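Local structure of acetyltransferase (Agrobacterium tumefaciens, 2FSR) at residues R34-P39 / L92-E97. The protein probably transfers an acetyl group from acetyl-CoA to an acceptor substrate, as a member of the GNAT acetyltransferase family. Numbering follows the deposited sequence.
Sequences RLTLRP and LGETGE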
ATOM      1  N   ARG A  34       0.978 -11.061 -12.665  1.00 12.05           N
ATOM      2  CA  ARG A  34       2.374 -10.740 -12.945  1.00 11.58           C
ATOM      3  C   ARG A  34       3.228 -10.516 -11.703  1.00 11.63           C
ATOM      4  O   ARG A  34       4.445 -10.377 -11.811  1.00 12.61           O
ATOM      5  CB  ARG A  34       2.452  -9.496 -13.840  1.00 11.12           C
ATOM      6  CG  ARG A  34       1.822  -9.713 -15.218  1.00 12.04           C
ATOM      7  CD  ARG A  34       1.902  -8.467 -16.052  1.00 13.36           C
ATOM      8  NE  ARG A  34       1.126  -7.384 -15.443  1.00 13.46           N
ATOM      9  CZ  ARG A  34       1.093  -6.130 -15.885  1.00 13.98           C
ATOM     10  NH1 ARG A  34       1.787  -5.765 -16.968  1.00 14.63           N
ATOM     11  NH2 ARG A  34       0.372  -5.237 -15.231  1.00 13.54           N
ATOM     12  N   LEU A  35       2.595 -10.453 -10.527  1.00 10.63           N
ATOM     13  CA  LEU A  35       3.309  -9.971  -9.330  1.00 10.39           C
ATOM     14  C   LEU A  35       3.214 -10.898  -8.139  1.00 10.61           C
ATOM     15  O   LEU A  35       2.289 -11.702  -8.027  1.00 11.38           O
ATOM     16  CB  LEU A  35       2.773  -8.595  -8.903  1.00  9.66           C
ATOM     17  CG  LEU A  35       2.630  -7.513  -9.987  1.00  9.68           C
ATOM     18  CD1 LEU A  35       1.790  -6.343  -9.472  1.00  9.77           C
ATOM     19  CD2 LEU A  35       4.015  -7.086 -10.491  1.00 10.96           C
ATOM     20  N   THR A  36       4.186 -10.769  -7.250  1.00  9.93           N
ATOM     21  CA  THR A  36       4.120 -11.419  -5.937  1.00 10.16           C
ATOM     22  C   THR A  36       4.135 -10.283  -4.913  1.00  9.83           C
ATOM     23  O   THR A  36       5.001  -9.391  -4.977  1.00 10.75           O
ATOM     24  CB  THR A  36       5.300 -12.383  -5.704  1.00 10.60           C
ATOM     25  OG1 THR A  36       5.238 -13.451  -6.669  1.00 12.36           O
ATOM     26  CG2 THR A  36       5.245 -12.996  -4.295  1.00 11.85           C
ATOM     27  N   LEU A  37       3.145 -10.280  -4.013  1.00  9.51           N
ATOM     28  CA  LEU A  37       3.014  -9.218  -3.007  1.00  9.18           C
ATOM     29  C   LEU A  37       3.342  -9.855  -1.682  1.00  9.16           C
ATOM     30  O   LEU A  37       2.569 -10.678  -1.204  1.00 10.10           O
ATOM     31  CB  LEU A  37       1.586  -8.645  -3.007  1.00  8.56           C
ATOM     32  CG  LEU A  37       1.010  -8.310  -4.389  1.00  9.96           C
ATOM     33  CD1 LEU A  37      -0.374  -7.708  -4.254  1.00 10.37           C
ATOM     34  CD2 LEU A  37       1.916  -7.374  -5.178  1.00 10.24           C
ATOM     35  N   ARG A  38       4.488  -9.508  -1.102  1.00  8.72           N
ATOM     36  CA  ARG A  38       5.014 -10.308   0.011  1.00  8.74           C
ATOM     37  C   ARG A  38       5.506  -9.462   1.192  1.00  8.47           C
ATOM     38  O   ARG A  38       5.635  -8.244   1.089  1.00  8.10           O
ATOM     39  CB  ARG A  38       6.123 -11.265  -0.459  1.00  9.96           C
ATOM     40  CG  ARG A  38       7.155 -10.616  -1.350  1.00 12.58           C
ATOM     41  CD  ARG A  38       8.367 -10.221  -0.589  1.00 12.98           C
ATOM     42  NE  ARG A  38       9.326  -9.488  -1.423  1.00 12.65           N
ATOM     43  CZ  ARG A  38      10.170  -8.589  -0.942  1.00 12.30           C
ATOM     44  NH1 ARG A  38      10.195  -8.342   0.368  1.00 10.99           N
ATOM     45  NH2 ARG A  38      10.980  -7.933  -1.762  1.00 11.58           N
ATOM     46  N   PRO A  39       5.724 -10.113   2.337  1.00  7.97           N
ATOM     47  CA  PRO A  39       6.122  -9.320   3.510  1.00  8.67           C
ATOM     48  C   PRO A  39       7.432  -8.550   3.376  1.00  8.39           C
ATOM     49  O   PRO A  39       8.376  -8.986   2.718  1.00  8.56           O
ATOM     50  CB  PRO A  39       6.224 -10.363   4.633  1.00  8.83           C
ATOM     51  CG  PRO A  39       5.394 -11.548   4.122  1.00  9.22           C
ATOM     52  CD  PRO A  39       5.584 -11.549   2.640  1.00  9.17           C
ATOM     53  N   LEU A  92       8.328  -8.751  -9.124  1.00 11.84           N
ATOM     54  CA  LEU A  92       7.916  -9.242 -10.437  1.00 13.34           C
ATOM     55  C   LEU A  92       7.935 -10.769 -10.464  1.00 14.22           C
ATOM     56  O   LEU A  92       8.978 -11.396 -10.251  1.00 15.03           O
ATOM     57  CB  LEU A  92       8.839  -8.699 -11.533  1.00 12.97           C
ATOM     58  CG  LEU A  92       8.641  -7.257 -11.984  1.00 15.37           C
ATOM     59  CD1 LEU A  92       9.787  -6.855 -12.907  1.00 16.50           C
ATOM     60  CD2 LEU A  92       7.300  -7.046 -12.679  1.00 16.40           C
ATOM     61  N   GLY A  93       6.777 -11.365 -10.731  1.00 15.60           N
ATOM     62  CA  GLY A  93       6.665 -12.818 -10.913  1.00 18.67           C
ATOM     63  C   GLY A  93       7.301 -13.658  -9.827  1.00 20.66           C
ATOM     64  O   GLY A  93       7.103 -13.391  -8.640  1.00 21.23           O
ATOM     65  N   GLU A  94       8.062 -14.676 -10.238  1.00 22.23           N
ATOM     66  CA  GLU A  94       8.834 -15.518  -9.309  1.00 23.50           C
ATOM     67  C   GLU A  94      10.315 -15.097  -9.254  1.00 23.33           C
ATOM     68  O   GLU A  94      11.164 -15.806  -8.690  1.00 23.68           O
ATOM     69  CB  GLU A  94       8.704 -17.006  -9.694  1.00 24.38           C
ATOM     70  CG  GLU A  94       7.264 -17.536  -9.742  1.00 26.69           C
ATOM     71  CD  GLU A  94       6.494 -17.303  -8.447  1.00 29.65           C
ATOM     72  OE1 GLU A  94       7.056 -17.518  -7.346  1.00 32.16           O
ATOM     73  OE2 GLU A  94       5.313 -16.902  -8.532  1.00 32.38           O
ATOM     74  N   THR A  95      10.614 -13.927  -9.820  1.00 22.57           N
ATOM     75  CA  THR A  95      12.002 -13.486 -10.039  1.00 22.08           C
ATOM     76  C   THR A  95      12.667 -12.846  -8.825  1.00 21.63           C
ATOM     77  O   THR A  95      13.899 -12.720  -8.788  1.00 22.05           O
ATOM     78  CB  THR A  95      12.108 -12.476 -11.196  1.00 22.26           C
ATOM     79  OG1 THR A  95      11.640 -11.193 -10.754  1.00 20.80           O
ATOM     80  CG2 THR A  95      11.296 -12.925 -12.406  1.00 21.85           C
ATOM     81  N   GLY A  96      11.854 -12.411  -7.860  1.00 21.04           N
ATOM     82  CA  GLY A  96      12.358 -11.711  -6.685  1.00 19.75           C
ATOM     83  C   GLY A  96      12.802 -10.275  -6.930  1.00 18.38           C
ATOM     84  O   GLY A  96      13.368  -9.644  -6.036  1.00 19.65           O
ATOM     85  N   GLU A  97      12.591  -9.757  -8.141  1.00 16.62           N
ATOM     86  CA  GLU A  97      12.946  -8.360  -8.402  1.00 14.14           C
ATOM     87  C   GLU A  97      11.879  -7.428  -7.813  1.00 12.71           C
ATOM     88  O   GLU A  97      10.731  -7.405  -8.266  1.00 11.94           O
ATOM     89  CB  GLU A  97      13.116  -8.079  -9.884  1.00 14.82           C
ATOM     90  CG  GLU A  97      13.518  -6.639 -10.166  1.00 16.11           C
ATOM     91  CD  GLU A  97      13.584  -6.304 -11.645  1.00 19.24           C
ATOM     92  OE1 GLU A  97      13.412  -7.222 -12.484  1.00 19.18           O
ATOM     93  OE2 GLU A  97      13.795  -5.110 -11.961  1.00 21.15           O
TER
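Gly93 O is gripped by two donors: the hydroxyl of Thr36, whose OG1 donates to it over 2.7 Å from a position tilted 34° out of the carbonyl plane, and NH1 of Arg31. With OG1 set beside its own backbone N (chi1 -63°), Thr36 reaches over to the loop. Arg31 also forms a salt bridge through NE with Glu94 OE2, whose bent chain brings the carboxylate back to within 3.9 Å of Thr36 OG1. Two residues before Thr36, just ahead of strand 35-38, Arg34 O accepts from Gly93 N at 2.8 Å, a bond bent to 147° at the hydrogen. Gly93 makes both contacts with a positive phi, a backbone shape that glycine adopts most easily. On the other face, Leu35 CD2 meets Leu92 CD2 at 3.9 Å, and Tyr128 of helix 128-143 and Ile99 touch both leucines. Within the loop, Leu92 O accepts from Thr95 N and Thr95 OG1, and that hydroxyl takes the N-H of Glu97 in an ST turn. Leu35 and Leu92 form a non-hydrogen-bonded antiparallel pair joining strand 35-38 to the end of strand 87-92, while the bonds to Gly93 carry the contact into the turn before strand 97-105, in the antiparallel sheet of the GNAT fold.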